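Long-range contacts in AP endonuclease, family protein 2 (Mycobacterium smegmatis, PDB 5TNV), which binds magnesium in a xylose isomerase-like TIM barrel and may, judging by its family, act as an endonuclease, though its substrate is not established: residues A31-F36 against D67-T72; W27-N32 against G295-E300; Y256-D261 against Y276-Y281; R229-M234 against Y267-L272. All coordinates share one frame; numbering follows the deposited sequence.

Contact 1 of 4, residues A31-F36 against D67-T72; sequences ANMLGF and DHIDPT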
loop_
_atom_site.group_PDB
_atom_site.type_symbol
_atom_site.label_atom_id
_atom_site.label_comp_id
_atom_site.label_asym_id
_atom_site.label_seq_id
_atom_site.Cartn_x
_atom_site.Cartn_y
_atom_site.Cartn_z
ATOM N N ALA A 31 -17.011 6.007 -10.567
ATOM C CA ALA A 31 -15.647 6.342 -10.964
ATOM C C ALA A 31 -15.568 7.789 -11.395
ATOM O O ALA A 31 -16.246 8.194 -12.374
ATOM C CB ALA A 31 -15.158 5.463 -12.092
ATOM N N ASN A 32 -14.758 8.596 -10.757
ATOM C CA ASN A 32 -14.514 9.974 -11.206
ATOM C C ASN A 32 -13.663 9.944 -12.454
ATOM O O ASN A 32 -12.637 9.282 -12.436
ATOM C CB ASN A 32 -13.809 10.728 -10.075
ATOM C CG ASN A 32 -13.655 12.203 -10.275
ATOM O OD1 ASN A 32 -12.913 12.576 -11.190
ATOM N ND2 ASN A 32 -14.284 13.044 -9.486
ATOM N N MET A 33 -14.063 10.642 -13.536
ATOM C CA MET A 33 -13.369 10.591 -14.822
ATOM C C MET A 33 -12.255 11.632 -14.987
ATOM O O MET A 33 -11.646 11.681 -16.051
ATOM C CB MET A 33 -14.394 10.762 -15.957
ATOM C CG MET A 33 -15.436 9.645 -15.980
ATOM S SD MET A 33 -14.787 8.000 -16.370
ATOM C CE MET A 33 -14.555 8.160 -18.145
ATOM N N LEU A 34 -11.946 12.416 -13.955
ATOM C CA LEU A 34 -10.996 13.522 -14.160
ATOM C C LEU A 34 -9.619 12.957 -14.566
ATOM O O LEU A 34 -8.893 13.670 -15.307
ATOM C CB LEU A 34 -10.955 14.453 -13.005
ATOM C CG LEU A 34 -10.262 14.226 -11.786
ATOM C CD1 LEU A 34 -8.763 14.503 -11.878
ATOM C CD2 LEU A 34 -10.739 15.276 -10.774
ATOM N N GLY A 35 -9.227 11.757 -14.158
ATOM C CA GLY A 35 -7.948 11.245 -14.519
ATOM C C GLY A 35 -7.744 11.035 -15.988
ATOM O O GLY A 35 -6.575 10.931 -16.437
ATOM N N PHE A 36 -8.808 10.963 -16.785
ATOM C CA PHE A 36 -8.649 10.899 -18.237
ATOM C C PHE A 36 -8.257 12.232 -18.834
ATOM O O PHE A 36 -7.747 12.267 -19.961
ATOM C CB PHE A 36 -9.931 10.383 -18.900
ATOM C CG PHE A 36 -10.168 8.895 -18.660
ATOM C CD1 PHE A 36 -9.491 7.935 -19.377
ATOM C CD2 PHE A 36 -11.056 8.463 -17.715
ATOM C CE1 PHE A 36 -9.690 6.570 -19.143
ATOM C CE2 PHE A 36 -11.266 7.102 -17.446
ATOM C CZ PHE A 36 -10.580 6.139 -18.192
ATOM N N ASP A 67 -20.302 0.276 -12.239
ATOM C CA ASP A 67 -21.608 0.519 -12.834
ATOM C C ASP A 67 -21.869 2.000 -13.097
ATOM O O ASP A 67 -22.678 2.324 -13.964
ATOM C CB ASP A 67 -22.710 -0.004 -11.911
ATOM C CG ASP A 67 -22.713 -1.494 -11.752
ATOM O OD1 ASP A 67 -22.625 -2.194 -12.717
ATOM O OD2 ASP A 67 -22.873 -1.965 -10.618
ATOM N N HIS A 68 -21.237 2.884 -12.329
ATOM C CA HIS A 68 -21.488 4.298 -12.391
ATOM C C HIS A 68 -20.194 5.079 -12.592
ATOM O O HIS A 68 -19.102 4.658 -12.127
ATOM C CB HIS A 68 -22.189 4.814 -11.128
ATOM C CG HIS A 68 -23.579 4.322 -11.006
ATOM N ND1 HIS A 68 -23.920 3.182 -10.333
ATOM C CD2 HIS A 68 -24.709 4.875 -11.539
ATOM C CE1 HIS A 68 -25.228 3.015 -10.427
ATOM N NE2 HIS A 68 -25.747 4.002 -11.148
ATOM N N ILE A 69 -20.323 6.256 -13.218
ATOM C CA ILE A 69 -19.275 7.238 -13.363
ATOM C C ILE A 69 -19.785 8.596 -12.922
ATOM O O ILE A 69 -21.003 8.855 -12.847
ATOM C CB ILE A 69 -18.719 7.320 -14.804
ATOM C CG1 ILE A 69 -19.741 7.949 -15.744
ATOM C CG2 ILE A 69 -18.214 5.989 -15.276
ATOM C CD1 ILE A 69 -19.198 8.471 -17.045
ATOM N N ASP A 70 -18.826 9.467 -12.677
ATOM C CA ASP A 70 -19.019 10.909 -12.521
ATOM C C ASP A 70 -18.115 11.518 -13.579
ATOM O O ASP A 70 -16.909 11.412 -13.496
ATOM C CB ASP A 70 -18.694 11.377 -11.130
ATOM C CG ASP A 70 -18.879 12.866 -10.905
ATOM O OD1 ASP A 70 -18.603 13.670 -11.824
ATOM O OD2 ASP A 70 -19.318 13.212 -9.757
ATOM N N PRO A 71 -18.709 12.122 -14.644
ATOM C CA PRO A 71 -17.863 12.601 -15.752
ATOM C C PRO A 71 -16.999 13.803 -15.367
ATOM O O PRO A 71 -16.097 14.141 -16.136
ATOM C CB PRO A 71 -18.900 13.003 -16.805
ATOM C CG PRO A 71 -20.076 13.449 -15.989
ATOM C CD PRO A 71 -20.126 12.434 -14.857
ATOM N N THR A 72 -17.298 14.441 -14.260
ATOM C CA THR A 72 -16.699 15.745 -13.901
ATOM C C THR A 72 -17.015 16.751 -14.980
ATOM O O THR A 72 -17.928 16.542 -15.791
ATOM C CB THR A 72 -15.214 15.658 -13.504
ATOM O OG1 THR A 72 -14.347 15.592 -14.677
ATOM C CG2 THR A 72 -14.930 14.495 -12.596
#
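Asn-32 turns its CG opposite the backbone N (chi1 -172°), which lays the flat amide against Thr-72: OD1 lies 3.1 Å from the methyl CG2 of Thr-72, the two side chains meeting at about a right angle. Met-33 curls instead. Bends at chi2 and chi3 fold its chain beside Ile-69, with Met-33 CG 4.1 Å from Ile-69 CD1 and SD near Ile-69 CG2. The segments take in the end of strand 29-32 and all of strand 68-70, parallel neighbours joined through helix 51-63, so this is a beta-alpha-beta crossover of the TIM barrel. Between the backbones, Ala-31 N donates to His-68 O at 2.9 Å, Ala-31 O accepts from Asp-70 N, and Met-33 N donates to Asp-70 O. Both strands then run into an Asx turn: Asn-32 OD1 takes Leu-34 N at 2.9 Å, and Asp-70 OD1 takes Thr-72 N at the same distance. Ala-31 and Ile-69 share the face packed on helix 51-63, touching Val-61 and Leu-58 respectively. Asn-32 and Asp-70 occupy the other face, where Asp-70 OD2 is gripped by the hydroxyls of Ser-102 and Ser-104 and the Asn-32 side chain lies about 4 Å from that of the magnesium ligand His-252.

Contact 2 of 4, residues W27-N32 against G295-E300; sequences WPIAAN and GPFCCE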
loop_
_atom_site.group_PDB
_atom_site.type_symbol
_atom_site.label_atom_id
_atom_site.label_comp_id
_atom_site.label_asym_id
_atom_site.label_seq_id
_atom_site.Cartn_x
_atom_site.Cartn_y
_atom_site.Cartn_z
ATOM N N TRP A 27 -26.172 0.802 -4.263
ATOM C CA TRP A 27 -25.711 2.112 -3.835
ATOM C C TRP A 27 -24.733 2.643 -4.874
ATOM O O TRP A 27 -23.722 1.988 -5.136
ATOM C CB TRP A 27 -25.035 1.998 -2.460
ATOM C CG TRP A 27 -24.956 3.297 -1.722
ATOM C CD1 TRP A 27 -24.496 4.495 -2.177
ATOM C CD2 TRP A 27 -25.390 3.533 -0.366
ATOM N NE1 TRP A 27 -24.620 5.455 -1.219
ATOM C CE2 TRP A 27 -25.162 4.884 -0.075
ATOM C CE3 TRP A 27 -25.967 2.715 0.628
ATOM C CZ2 TRP A 27 -25.466 5.427 1.155
ATOM C CZ3 TRP A 27 -26.270 3.258 1.850
ATOM C CH2 TRP A 27 -26.013 4.622 2.091
ATOM N N PRO A 28 -24.958 3.792 -5.495
ATOM C CA PRO A 28 -24.028 4.226 -6.543
ATOM C C PRO A 28 -22.635 4.545 -5.998
ATOM O O PRO A 28 -22.524 5.314 -5.062
ATOM C CB PRO A 28 -24.731 5.440 -7.174
ATOM C CG PRO A 28 -26.172 5.203 -6.898
ATOM C CD PRO A 28 -26.129 4.690 -5.471
ATOM N N ILE A 29 -21.642 3.949 -6.656
ATOM C CA ILE A 29 -20.222 4.142 -6.302
ATOM C C ILE A 29 -19.533 4.512 -7.602
ATOM O O ILE A 29 -19.132 3.621 -8.385
ATOM C CB ILE A 29 -19.606 2.939 -5.602
ATOM C CG1 ILE A 29 -20.380 2.519 -4.325
ATOM C CG2 ILE A 29 -18.165 3.220 -5.289
ATOM C CD1 ILE A 29 -20.076 1.066 -3.929
ATOM N N ALA A 30 -19.414 5.791 -7.884
ATOM C CA ALA A 30 -18.999 6.234 -9.210
ATOM C C ALA A 30 -17.506 6.359 -9.383
ATOM O O ALA A 30 -16.800 6.787 -8.470
ATOM C CB ALA A 30 -19.592 7.603 -9.494
ATOM N N ALA A 31 -17.011 6.007 -10.567
ATOM C CA ALA A 31 -15.647 6.342 -10.964
ATOM C C ALA A 31 -15.568 7.789 -11.395
ATOM O O ALA A 31 -16.246 8.194 -12.374
ATOM C CB ALA A 31 -15.158 5.463 -12.092
ATOM N N ASN A 32 -14.758 8.596 -10.757
ATOM C CA ASN A 32 -14.514 9.974 -11.206
ATOM C C ASN A 32 -13.663 9.944 -12.454
ATOM O O ASN A 32 -12.637 9.282 -12.436
ATOM C CB ASN A 32 -13.809 10.728 -10.075
ATOM C CG ASN A 32 -13.655 12.203 -10.275
ATOM O OD1 ASN A 32 -12.913 12.576 -11.190
ATOM N ND2 ASN A 32 -14.284 13.044 -9.486
ATOM N N GLY A 295 -26.362 9.643 0.464
ATOM C CA GLY A 295 -25.963 10.093 -0.855
ATOM C C GLY A 295 -25.058 9.152 -1.590
ATOM O O GLY A 295 -24.459 8.246 -1.000
ATOM N N PRO A 296 -24.882 9.343 -2.890
ATOM C CA PRO A 296 -23.999 8.483 -3.669
ATOM C C PRO A 296 -22.527 8.722 -3.251
ATOM O O PRO A 296 -22.172 9.749 -2.697
ATOM C CB PRO A 296 -24.270 8.886 -5.117
ATOM C CG PRO A 296 -24.822 10.229 -5.056
ATOM C CD PRO A 296 -25.495 10.415 -3.728
ATOM N N PHE A 297 -21.693 7.726 -3.586
ATOM C CA PHE A 297 -20.249 7.837 -3.446
ATOM C C PHE A 297 -19.590 8.176 -4.758
ATOM O O PHE A 297 -20.106 7.803 -5.840
ATOM C CB PHE A 297 -19.644 6.509 -2.932
ATOM C CG PHE A 297 -20.046 6.126 -1.531
ATOM C CD1 PHE A 297 -19.312 6.533 -0.442
ATOM C CD2 PHE A 297 -21.144 5.320 -1.306
ATOM C CE1 PHE A 297 -19.623 6.159 0.852
ATOM C CE2 PHE A 297 -21.524 4.934 -0.033
ATOM C CZ PHE A 297 -20.760 5.355 1.043
ATOM N N CYS A 298 -18.430 8.779 -4.698
ATOM C CA CYS A 298 -17.611 9.006 -5.872
ATOM C C CYS A 298 -16.143 8.722 -5.503
ATOM O O CYS A 298 -15.589 9.353 -4.595
ATOM C CB CYS A 298 -17.771 10.449 -6.361
ATOM S SG CYS A 298 -16.819 10.817 -7.825
ATOM N N CYS A 299 -15.589 7.726 -6.180
ATOM C CA CYS A 299 -14.193 7.357 -5.993
ATOM C C CYS A 299 -13.334 8.286 -6.882
ATOM O O CYS A 299 -13.421 8.222 -8.111
ATOM C CB CYS A 299 -13.956 5.899 -6.360
ATOM S SG CYS A 299 -14.822 4.745 -5.321
ATOM N N GLU A 300 -12.522 9.094 -6.242
ATOM C CA GLU A 300 -11.514 10.002 -6.750
ATOM C C GLU A 300 -10.147 9.510 -6.270
ATOM O O GLU A 300 -10.098 9.031 -5.169
ATOM C CB GLU A 300 -11.688 11.481 -6.303
ATOM C CG GLU A 300 -11.228 12.525 -7.325
ATOM C CD GLU A 300 -9.933 13.228 -6.978
ATOM O OE1 GLU A 300 -9.677 13.674 -5.816
ATOM O OE2 GLU A 300 -9.155 13.431 -7.992
#
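The indole N-H of Trp-27 goes to the backbone carbonyl of Gly-295, NE1 to O 2.8 Å. The oxygen sits in the plane of the indole, at its edge, while NE1 stands well out of the carbonyl plane. Next come four backbone bonds of a parallel pair: Phe-297 N to Pro-28 O, Ala-30 N to Phe-297 O (3.0 Å), Cys-299 N to Ala-30 O (2.8 Å) and Asn-32 N to Cys-299 O. These bonds join the first and last strands of the TIM barrel, 29-32 and 297-299, and so close the barrel; the short axes of the two strands are inclined at 34°.

Outward from the backbone, Phe-297 slips its CE2 over one face of the indole, toward the rim, 3.4 Å from Trp-27 NE1, the five-membered ring of Trp-27 and the Phe-297 ring meeting obliquely, planes at 47°. Ile-29 lies alongside Phe-297, pointing the same way, and its CG2 meets Cys-299 SG at 3.7 Å. On the reverse face Cys-298 SG touches Asn-32 CB at 3.8 Å, and the Cys-298 side chain is about 4 Å from that of the magnesium ligand His-252. The outer face is covered by helix 306-325, through Leu-321 on Trp-27, Ile-317 on Ile-29 and Cys-310 on Cys-299, while strands 68-70 and 251-261 flank the pair.

Contact 3 of 4, residues Y256-D261 against Y276-Y281; sequences YSRDFD and YGYVNY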
loop_
_atom_site.group_PDB
_atom_site.type_symbol
_atom_site.label_atom_id
_atom_site.label_comp_id
_atom_site.label_asym_id
_atom_site.label_seq_id
_atom_site.Cartn_x
_atom_site.Cartn_y
_atom_site.Cartn_z
ATOM N N TYR A 256 -5.096 8.672 2.168
ATOM C CA TYR A 256 -3.671 8.951 2.129
ATOM C C TYR A 256 -3.029 8.364 3.365
ATOM O O TYR A 256 -3.649 8.452 4.443
ATOM C CB TYR A 256 -3.358 10.455 2.168
ATOM C CG TYR A 256 -3.867 11.200 0.980
ATOM C CD1 TYR A 256 -5.185 11.621 0.867
ATOM C CD2 TYR A 256 -3.012 11.511 -0.088
ATOM C CE1 TYR A 256 -5.650 12.294 -0.227
ATOM C CE2 TYR A 256 -3.458 12.200 -1.202
ATOM C CZ TYR A 256 -4.806 12.596 -1.286
ATOM O OH TYR A 256 -5.298 13.300 -2.348
ATOM N N SER A 257 -1.815 7.802 3.291
ATOM C CA SER A 257 -1.029 7.711 4.517
ATOM C C SER A 257 -0.799 9.137 5.030
ATOM O O SER A 257 -0.769 10.090 4.242
ATOM C CB SER A 257 0.294 7.013 4.272
ATOM O OG SER A 257 1.055 7.712 3.311
ATOM N N ARG A 258 -0.560 9.244 6.338
ATOM C CA ARG A 258 -0.243 10.537 6.956
ATOM C C ARG A 258 0.809 10.263 8.024
ATOM O O ARG A 258 0.639 9.321 8.818
ATOM C CB ARG A 258 -1.472 11.174 7.572
ATOM C CG ARG A 258 -1.238 12.502 8.281
ATOM C CD ARG A 258 -2.539 13.152 8.731
ATOM N NE ARG A 258 -2.329 14.369 9.498
ATOM C CZ ARG A 258 -1.972 15.553 8.988
ATOM N NH1 ARG A 258 -1.864 15.715 7.683
ATOM N NH2 ARG A 258 -1.735 16.547 9.830
ATOM N N ASP A 259 1.875 11.023 8.062
ATOM C CA ASP A 259 2.900 10.833 9.053
ATOM C C ASP A 259 3.513 12.192 9.407
ATOM O O ASP A 259 3.421 13.184 8.670
ATOM C CB ASP A 259 4.023 9.895 8.610
ATOM C CG ASP A 259 4.741 9.213 9.783
ATOM O OD1 ASP A 259 4.070 8.980 10.804
ATOM O OD2 ASP A 259 5.944 8.926 9.659
ATOM N N PHE A 260 4.203 12.201 10.543
ATOM C CA PHE A 260 4.859 13.412 11.043
ATOM C C PHE A 260 6.045 12.957 11.893
ATOM O O PHE A 260 5.951 11.938 12.596
ATOM C CB PHE A 260 3.884 14.229 11.866
ATOM C CG PHE A 260 4.417 15.455 12.547
ATOM C CD1 PHE A 260 4.785 16.579 11.815
ATOM C CD2 PHE A 260 4.561 15.488 13.929
ATOM C CE1 PHE A 260 5.256 17.725 12.437
ATOM C CE2 PHE A 260 5.057 16.612 14.574
ATOM C CZ PHE A 260 5.396 17.734 13.823
ATOM N N ASP A 261 7.112 13.735 11.856
ATOM C CA ASP A 261 8.333 13.445 12.580
ATOM C C ASP A 261 8.621 14.576 13.569
ATOM O O ASP A 261 9.154 15.600 13.160
ATOM C CB ASP A 261 9.505 13.290 11.615
ATOM C CG ASP A 261 10.781 12.895 12.311
ATOM O OD1 ASP A 261 10.754 11.887 13.070
ATOM O OD2 ASP A 261 11.812 13.572 12.136
ATOM N N TYR A 276 -5.853 1.253 3.197
ATOM C CA TYR A 276 -4.458 1.338 3.670
ATOM C C TYR A 276 -4.052 2.676 4.206
ATOM O O TYR A 276 -2.939 2.783 4.753
ATOM C CB TYR A 276 -3.476 0.920 2.555
ATOM C CG TYR A 276 -3.725 -0.405 1.925
ATOM C CD1 TYR A 276 -4.293 -1.486 2.618
ATOM C CD2 TYR A 276 -3.403 -0.591 0.600
ATOM C CE1 TYR A 276 -4.515 -2.702 1.997
ATOM C CE2 TYR A 276 -3.655 -1.797 -0.032
ATOM C CZ TYR A 276 -4.201 -2.859 0.655
ATOM O OH TYR A 276 -4.423 -4.019 -0.017
ATOM N N GLY A 277 -4.847 3.733 4.041
ATOM C CA GLY A 277 -4.455 5.048 4.467
ATOM C C GLY A 277 -4.810 5.374 5.906
ATOM O O GLY A 277 -5.221 4.485 6.670
ATOM N N TYR A 278 -4.621 6.609 6.281
ATOM C CA TYR A 278 -4.745 7.053 7.696
ATOM C C TYR A 278 -6.190 7.019 8.187
ATOM O O TYR A 278 -6.448 6.690 9.358
ATOM C CB TYR A 278 -4.155 8.448 7.822
ATOM C CG TYR A 278 -4.012 8.921 9.256
ATOM C CD1 TYR A 278 -3.048 8.377 10.068
ATOM C CD2 TYR A 278 -4.813 9.932 9.785
ATOM C CE1 TYR A 278 -2.912 8.813 11.393
ATOM C CE2 TYR A 278 -4.679 10.365 11.074
ATOM C CZ TYR A 278 -3.715 9.794 11.896
ATOM O OH TYR A 278 -3.626 10.267 13.194
ATOM N N VAL A 279 -7.156 7.398 7.353
ATOM C CA VAL A 279 -8.557 7.317 7.749
ATOM C C VAL A 279 -8.958 5.850 7.864
ATOM O O VAL A 279 -8.537 5.048 7.008
ATOM C CB VAL A 279 -9.451 8.006 6.703
ATOM C CG1 VAL A 279 -10.930 7.982 7.172
ATOM C CG2 VAL A 279 -9.021 9.429 6.410
ATOM N N ASN A 280 -9.759 5.505 8.869
ATOM C CA ASN A 280 -10.400 4.197 8.959
ATOM C C ASN A 280 -11.768 4.297 8.306
ATOM O O ASN A 280 -12.752 4.681 8.957
ATOM C CB ASN A 280 -10.498 3.720 10.394
ATOM C CG ASN A 280 -11.056 2.299 10.450
ATOM O OD1 ASN A 280 -11.742 1.824 9.538
ATOM N ND2 ASN A 280 -10.811 1.593 11.563
ATOM N N TYR A 281 -11.846 4.003 7.001
ATOM C CA TYR A 281 -13.121 4.178 6.314
ATOM C C TYR A 281 -14.127 3.086 6.646
ATOM O O TYR A 281 -15.335 3.280 6.334
ATOM C CB TYR A 281 -12.911 4.313 4.804
ATOM C CG TYR A 281 -12.553 5.741 4.400
ATOM C CD1 TYR A 281 -13.523 6.744 4.457
ATOM C CD2 TYR A 281 -11.296 6.097 3.976
ATOM C CE1 TYR A 281 -13.244 8.031 4.089
ATOM C CE2 TYR A 281 -10.992 7.402 3.600
ATOM C CZ TYR A 281 -11.971 8.363 3.657
ATOM O OH TYR A 281 -11.733 9.679 3.286
#
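Tyr-256 O receives the backbone N-H of Tyr-278 at 2.8 Å in a nearly straight bond, 170° at the hydrogen, although the donor stands above the carbonyl plane. This bond ties strand 251-261, which starts in the TIM barrel and runs on past it into a hairpin with strand 266-272, to the loop that leads from that hairpin into helix 281-290. Gly-277, with no side chain in the way, brings its CA to 3.5 Å from Tyr-256 O.

Two residues along the strand, Arg-258 brings its side chain into play. With CG anti to the backbone N (chi1 178°) and the chain extended to NE, Arg-258 CD is carried over the rim of the Tyr-278 ring; Arg-258 CB, nearer the backbone, makes an off-centre CH-pi contact, 4.2 Å from the centroid of that ring. The charged end goes on to other partners: Arg-258 NH1 donates to the carbonyls of Leu-230 and Val-228, and NH2 to that of Arg-232, so the guanidinium, turned 64° from the tyrosine ring, is held by carbonyls at the end of helix 225-228 and in the loop that follows. A neighbouring subunit meets the far end of the ring, where Tyr-278 OH bonds to Ile-154 O of that second subunit. Back near the backbone, Tyr-278 CB closes to 3.4 Å from Tyr-256 O.

Contact 4 of 4, residues R229-M234 against Y267-L272; sequences RLHRPM and YSSAPL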
loop_
_atom_site.group_PDB
_atom_site.type_symbol
_atom_site.label_atom_id
_atom_site.label_comp_id
_atom_site.label_asym_id
_atom_site.label_seq_id
_atom_site.Cartn_x
_atom_site.Cartn_y
_atom_site.Cartn_z
ATOM N N ARG A 229 -4.097 14.875 3.511
ATOM C CA ARG A 229 -2.820 14.843 2.774
ATOM C C ARG A 229 -1.936 16.015 3.128
ATOM O O ARG A 229 -0.737 15.990 2.761
ATOM C CB ARG A 229 -3.114 14.846 1.278
ATOM C CG ARG A 229 -3.683 16.174 0.733
ATOM C CD ARG A 229 -4.388 15.963 -0.568
ATOM N NE ARG A 229 -5.010 17.185 -1.062
ATOM C CZ ARG A 229 -5.752 17.227 -2.164
ATOM N NH1 ARG A 229 -5.872 16.162 -2.941
ATOM N NH2 ARG A 229 -6.356 18.379 -2.486
ATOM N N LEU A 230 -2.440 17.084 3.748
ATOM C CA LEU A 230 -1.708 18.328 3.833
ATOM C C LEU A 230 -0.621 18.285 4.906
ATOM O O LEU A 230 -0.775 17.704 5.987
ATOM C CB LEU A 230 -2.660 19.468 4.156
ATOM C CG LEU A 230 -3.763 19.695 3.114
ATOM C CD1 LEU A 230 -4.750 20.745 3.613
ATOM C CD2 LEU A 230 -3.181 20.076 1.772
ATOM N N HIS A 231 0.482 18.996 4.628
ATOM C CA HIS A 231 1.604 19.084 5.551
ATOM C C HIS A 231 1.400 20.224 6.538
ATOM O O HIS A 231 2.184 21.188 6.591
ATOM C CB HIS A 231 2.914 19.201 4.753
ATOM C CG HIS A 231 3.192 18.080 3.838
ATOM N ND1 HIS A 231 4.498 17.757 3.489
ATOM C CD2 HIS A 231 2.417 17.198 3.162
ATOM C CE1 HIS A 231 4.500 16.743 2.646
ATOM N NE2 HIS A 231 3.245 16.394 2.436
ATOM N N ARG A 232 0.334 20.114 7.316
ATOM C CA ARG A 232 -0.071 21.130 8.273
ATOM C C ARG A 232 -0.806 20.404 9.389
ATOM O O ARG A 232 -1.321 19.285 9.159
ATOM C CB ARG A 232 -0.956 22.221 7.643
ATOM C CG ARG A 232 -2.325 21.761 7.312
ATOM C CD ARG A 232 -3.267 22.833 6.813
ATOM N NE ARG A 232 -2.936 23.340 5.488
ATOM C CZ ARG A 232 -3.832 24.102 4.872
ATOM N NH1 ARG A 232 -5.007 24.499 5.346
ATOM N NH2 ARG A 232 -3.517 24.523 3.661
ATOM N N PRO A 233 -0.939 21.017 10.557
ATOM C CA PRO A 233 -1.763 20.416 11.633
ATOM C C PRO A 233 -3.158 20.180 11.155
ATOM O O PRO A 233 -3.738 20.988 10.384
ATOM C CB PRO A 233 -1.724 21.491 12.706
ATOM C CG PRO A 233 -0.514 22.279 12.476
ATOM C CD PRO A 233 -0.285 22.273 10.977
ATOM N N MET A 234 -3.724 19.057 11.604
ATOM C CA MET A 234 -5.068 18.649 11.140
ATOM C C MET A 234 -5.676 17.811 12.254
ATOM O O MET A 234 -5.007 16.888 12.763
ATOM C CB MET A 234 -5.000 17.844 9.840
ATOM C CG MET A 234 -6.215 17.673 8.920
ATOM S SD MET A 234 -7.061 19.216 8.619
ATOM C CE MET A 234 -5.788 19.975 7.624
ATOM N N TYR A 267 6.316 16.617 7.759
ATOM C CA TYR A 267 5.103 15.871 7.452
ATOM C C TYR A 267 5.320 15.043 6.174
ATOM O O TYR A 267 6.104 15.461 5.317
ATOM C CB TYR A 267 3.933 16.817 7.175
ATOM C CG TYR A 267 3.362 17.524 8.376
ATOM C CD1 TYR A 267 3.879 18.761 8.803
ATOM C CD2 TYR A 267 2.303 16.979 9.083
ATOM C CE1 TYR A 267 3.361 19.420 9.904
ATOM C CE2 TYR A 267 1.790 17.637 10.191
ATOM C CZ TYR A 267 2.324 18.844 10.593
ATOM O OH TYR A 267 1.761 19.463 11.698
ATOM N N SER A 268 4.531 14.004 6.014
ATOM C CA SER A 268 4.482 13.280 4.770
ATOM C C SER A 268 3.106 12.664 4.569
ATOM O O SER A 268 2.386 12.361 5.519
ATOM C CB SER A 268 5.623 12.262 4.707
ATOM O OG SER A 268 5.568 11.404 5.792
ATOM N N SER A 269 2.774 12.468 3.300
ATOM C CA SER A 269 1.532 11.756 2.932
ATOM C C SER A 269 1.711 11.135 1.561
ATOM O O SER A 269 2.508 11.621 0.750
ATOM C CB SER A 269 0.314 12.682 2.954
ATOM O OG SER A 269 0.416 13.649 1.922
ATOM N N ALA A 270 0.966 10.076 1.309
ATOM C CA ALA A 270 0.988 9.386 0.020
ATOM C C ALA A 270 -0.403 8.901 -0.318
ATOM O O ALA A 270 -1.075 8.295 0.534
ATOM C CB ALA A 270 1.937 8.204 -0.010
ATOM N N PRO A 271 -0.881 9.094 -1.559
ATOM C CA PRO A 271 -2.193 8.531 -1.913
ATOM C C PRO A 271 -2.147 7.021 -1.824
ATOM O O PRO A 271 -1.225 6.390 -2.322
ATOM C CB PRO A 271 -2.419 9.019 -3.341
ATOM C CG PRO A 271 -1.203 9.622 -3.810
ATOM C CD PRO A 271 -0.254 9.798 -2.677
ATOM N N LEU A 272 -3.181 6.430 -1.211
ATOM C CA LEU A 272 -3.276 5.001 -1.060
ATOM C C LEU A 272 -4.735 4.568 -1.153
ATOM O O LEU A 272 -5.631 5.394 -0.895
ATOM C CB LEU A 272 -2.759 4.530 0.308
ATOM C CG LEU A 272 -1.241 4.589 0.518
ATOM C CD1 LEU A 272 -0.929 4.249 1.968
ATOM C CD2 LEU A 272 -0.516 3.651 -0.425
HETATM O O HOH W 1 2.322 14.811 0.395
#
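Loop 229-234 and the start of strand 266-272 run roughly antiparallel, 154° apart, with Arg-229 opposite Ser-269 and His-231 opposite Tyr-267. The strand is the second arm of a beta hairpin that projects from the TIM barrel, and the loop, which bends in an inverse gamma turn centred on His-231, lies across it.

Ser-269 OG donates to Arg-229 O at 2.7 Å, in the carbonyl plane and on a lone pair; chi1 of 67° sets the hydroxyl between the backbone N and the carbonyl carbon, facing the loop. The same OG accepts from a water at 2.7 Å. That water also meets His-231 NE2, in the plane of the imidazole at its edge, and so bridges the histidine to the serine. At the other ring nitrogen, His-231 ND1 is hydrogen-bonded to Asp-261 OD1 of the third subunit; with both nitrogens engaged, the rotation of the ring is probably well fixed. One face of the imidazole rests on the backbone around Tyr-267 C and Ser-268 N.

Tyr-267 and His-231 slide past each other in opposite directions, their CB atoms 3.5 Å apart. The phenol lies flat under the gamma turn: the peptide between His-231 and Arg-232 covers one of its faces, with Arg-232 N over the ring centre, 3.8 Å above the plane. Beyond it the pyrrolidine of Pro-233 crosses the end of the phenol at about a right angle, its CD 3.5 Å from Tyr-267 OH.

In the fold
The four contacts fall into two pairs. Contacts 1 and 2 share Ala-31 and Asn-32 on strand 29-32, their centres 9 Å apart; this strand lies between 68-70 and 297-299, so together they set the start of the barrel against both its neighbours. Contacts 3 and 4, with centres 8 Å apart, each set a loop against one arm of the hairpin 251-261/266-272, and they touch through Arg-258. The pairs lie 21 to 24 Å apart, centre to centre. Contact 1 closes before contacts 3 and 4 open, and both of these, their segments alternating, fall between the two segments of contact 2. The hairpin pair meets neighbouring subunits, consistent with the hairpin serving as part of the interface of the three-chain assembly.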